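PDB 4TX1: esterase from Sinorhizobium meliloti 1021, which probably hydrolyses acetyl esters of carbohydrates and aryl esters. Local coordinates for residues A[88-93]-A[130-135]. Sequence-based numbering, arbitrary orientation.
Sequences THAPLD and DWPTET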
loop_
_atom_site.group_PDB
_atom_site.type_symbol
_atom_site.label_atom_id
_atom_site.label_comp_id
_atom_site.label_asym_id
_atom_site.label_seq_id
_atom_site.Cartn_x
_atom_site.Cartn_y
_atom_site.Cartn_z
ATOM N N THR A 88 -20.188 -1.935 0.382
ATOM C CA THR A 88 -20.770 -3.227 0.656
ATOM C C THR A 88 -22.212 -3.099 1.130
ATOM O O THR A 88 -23.054 -3.991 0.904
ATOM C CB THR A 88 -19.963 -3.856 1.829
ATOM O OG1 THR A 88 -18.606 -4.110 1.357
ATOM C CG2 THR A 88 -20.604 -5.167 2.254
ATOM N N HIS A 89 -22.515 -2.055 1.856
ATOM C CA HIS A 89 -23.822 -1.995 2.551
ATOM C C HIS A 89 -24.796 -0.983 1.953
ATOM O O HIS A 89 -25.950 -0.883 2.448
ATOM C CB HIS A 89 -23.594 -1.787 4.056
ATOM C CG HIS A 89 -22.917 -2.936 4.722
ATOM N ND1 HIS A 89 -23.402 -4.226 4.672
ATOM C CD2 HIS A 89 -21.715 -3.007 5.375
ATOM C CE1 HIS A 89 -22.548 -5.037 5.294
ATOM N NE2 HIS A 89 -21.510 -4.316 5.722
ATOM N N ALA A 90 -24.320 -0.209 0.969
ATOM C CA ALA A 90 -25.131 0.792 0.290
ATOM C C ALA A 90 -26.367 0.121 -0.323
ATOM O O ALA A 90 -26.320 -0.966 -0.816
ATOM C CB ALA A 90 -24.320 1.498 -0.797
ATOM N N PRO A 91 -27.464 0.866 -0.394
ATOM C CA PRO A 91 -27.674 2.236 0.000
ATOM C C PRO A 91 -28.016 2.354 1.469
ATOM O O PRO A 91 -28.691 1.476 2.020
ATOM C CB PRO A 91 -28.914 2.643 -0.849
ATOM C CG PRO A 91 -29.641 1.405 -1.008
ATOM C CD PRO A 91 -28.588 0.341 -1.208
ATOM N N LEU A 92 -27.499 3.412 2.100
ATOM C CA LEU A 92 -27.654 3.610 3.518
ATOM C C LEU A 92 -28.481 4.868 3.807
ATOM O O LEU A 92 -28.267 5.893 3.159
ATOM C CB LEU A 92 -26.269 3.725 4.193
ATOM C CG LEU A 92 -25.396 2.448 4.085
ATOM C CD1 LEU A 92 -23.915 2.867 4.394
ATOM C CD2 LEU A 92 -25.947 1.474 5.068
ATOM N N ASP A 93 -29.313 4.771 4.818
ATOM C CA ASP A 93 -30.095 5.924 5.334
ATOM C C ASP A 93 -29.420 6.680 6.453
ATOM O O ASP A 93 -29.525 7.906 6.540
ATOM C CB ASP A 93 -31.501 5.458 5.750
ATOM C CG ASP A 93 -32.254 4.864 4.574
ATOM O OD1 ASP A 93 -32.510 5.585 3.600
ATOM O OD2 ASP A 93 -32.432 3.659 4.536
ATOM N N ASP A 130 -18.724 7.345 -3.820
ATOM C CA ASP A 130 -19.313 7.017 -5.119
ATOM C C ASP A 130 -20.151 5.761 -5.015
ATOM O O ASP A 130 -19.698 4.641 -5.188
ATOM C CB ASP A 130 -18.214 6.875 -6.189
ATOM C CG ASP A 130 -18.788 6.788 -7.606
ATOM O OD1 ASP A 130 -19.865 7.408 -7.860
ATOM O OD2 ASP A 130 -18.147 6.133 -8.446
ATOM N N TRP A 131 -21.417 5.977 -4.690
ATOM C CA TRP A 131 -22.304 4.914 -4.331
ATOM C C TRP A 131 -22.497 3.899 -5.498
ATOM O O TRP A 131 -22.383 4.284 -6.626
ATOM C CB TRP A 131 -23.643 5.493 -3.859
ATOM C CG TRP A 131 -23.499 6.389 -2.708
ATOM C CD1 TRP A 131 -23.593 7.730 -2.698
ATOM C CD2 TRP A 131 -23.233 5.994 -1.372
ATOM N NE1 TRP A 131 -23.387 8.221 -1.446
ATOM C CE2 TRP A 131 -23.163 7.170 -0.603
ATOM C CE3 TRP A 131 -23.045 4.775 -0.747
ATOM C CZ2 TRP A 131 -22.885 7.167 0.753
ATOM C CZ3 TRP A 131 -22.770 4.774 0.612
ATOM C CH2 TRP A 131 -22.737 5.973 1.351
ATOM N N PRO A 132 -22.772 2.627 -5.196
ATOM C CA PRO A 132 -22.767 1.590 -6.228
ATOM C C PRO A 132 -23.887 1.661 -7.235
ATOM O O PRO A 132 -23.757 1.016 -8.330
ATOM C CB PRO A 132 -22.942 0.296 -5.464
ATOM C CG PRO A 132 -23.268 0.667 -4.103
ATOM C CD PRO A 132 -22.748 2.037 -3.848
ATOM N N THR A 133 -24.985 2.224 -6.843
ATOM C CA THR A 133 -26.067 2.355 -7.744
ATOM C C THR A 133 -26.545 3.735 -7.552
ATOM O O THR A 133 -26.420 4.298 -6.494
ATOM C CB THR A 133 -27.207 1.343 -7.529
ATOM O OG1 THR A 133 -27.693 1.405 -6.199
ATOM C CG2 THR A 133 -26.714 -0.054 -7.853
ATOM N N GLU A 134 -27.103 4.377 -8.586
ATOM C CA GLU A 134 -27.523 5.815 -8.508
ATOM C C GLU A 134 -28.352 6.126 -7.277
ATOM O O GLU A 134 -29.160 5.347 -6.881
ATOM C CB GLU A 134 -28.281 6.318 -9.762
ATOM C CG GLU A 134 -28.904 7.713 -9.579
ATOM C CD GLU A 134 -29.834 8.218 -10.702
ATOM O OE1 GLU A 134 -29.390 9.114 -11.462
ATOM O OE2 GLU A 134 -30.999 7.757 -10.802
ATOM N N THR A 135 -28.162 7.296 -6.695
ATOM C CA THR A 135 -28.556 7.463 -5.297
ATOM C C THR A 135 -29.805 8.237 -4.775
ATOM O O THR A 135 -30.677 7.560 -4.261
ATOM C CB THR A 135 -27.307 7.400 -4.368
ATOM O OG1 THR A 135 -27.302 6.128 -3.737
ATOM C CG2 THR A 135 -27.260 8.458 -3.335
#
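In the three-layer alpha/beta/alpha fold of the SGNH hydrolases, two connections into neighbouring parallel strands meet here: the turn from helix 78-89 into strand 94-98, and the loop between helix 112-127 and strand 140-145. A90 carries the contact, reaching with its single methyl to both W131 and P132. CB of A90 lies 3.5 Å from CE3 of W131, on the six-membered part of the indole, and CZ3 of W131 follows at 3.9 Å from the same methyl. On the pyrrolidine, A90 CB is 3.5 Å from CD of P132, slightly tighter than usual for two carbons, and 3.6 Å from CG of P132. The W131 side chain has CG anti to its own carbonyl carbon (chi1 -59°), a setting that brings the benzo part of the indole beside A90. L92 adds a looser touch, CD1 to CZ3 of W131 at 4.4 Å. At A90 the chain abandons the helix for an extended conformation (phi/psi -57/149°), and a cis peptide joins it to P91. L86 of helix 78-89 touches both W131 and L92, while P132 also packs on N61 of the second subunit. The two segments bury 198 Å² between them. No hydrogen bond crosses from one to the other, and their direct contact is apolar packing, resting on shape and not on directional bonds.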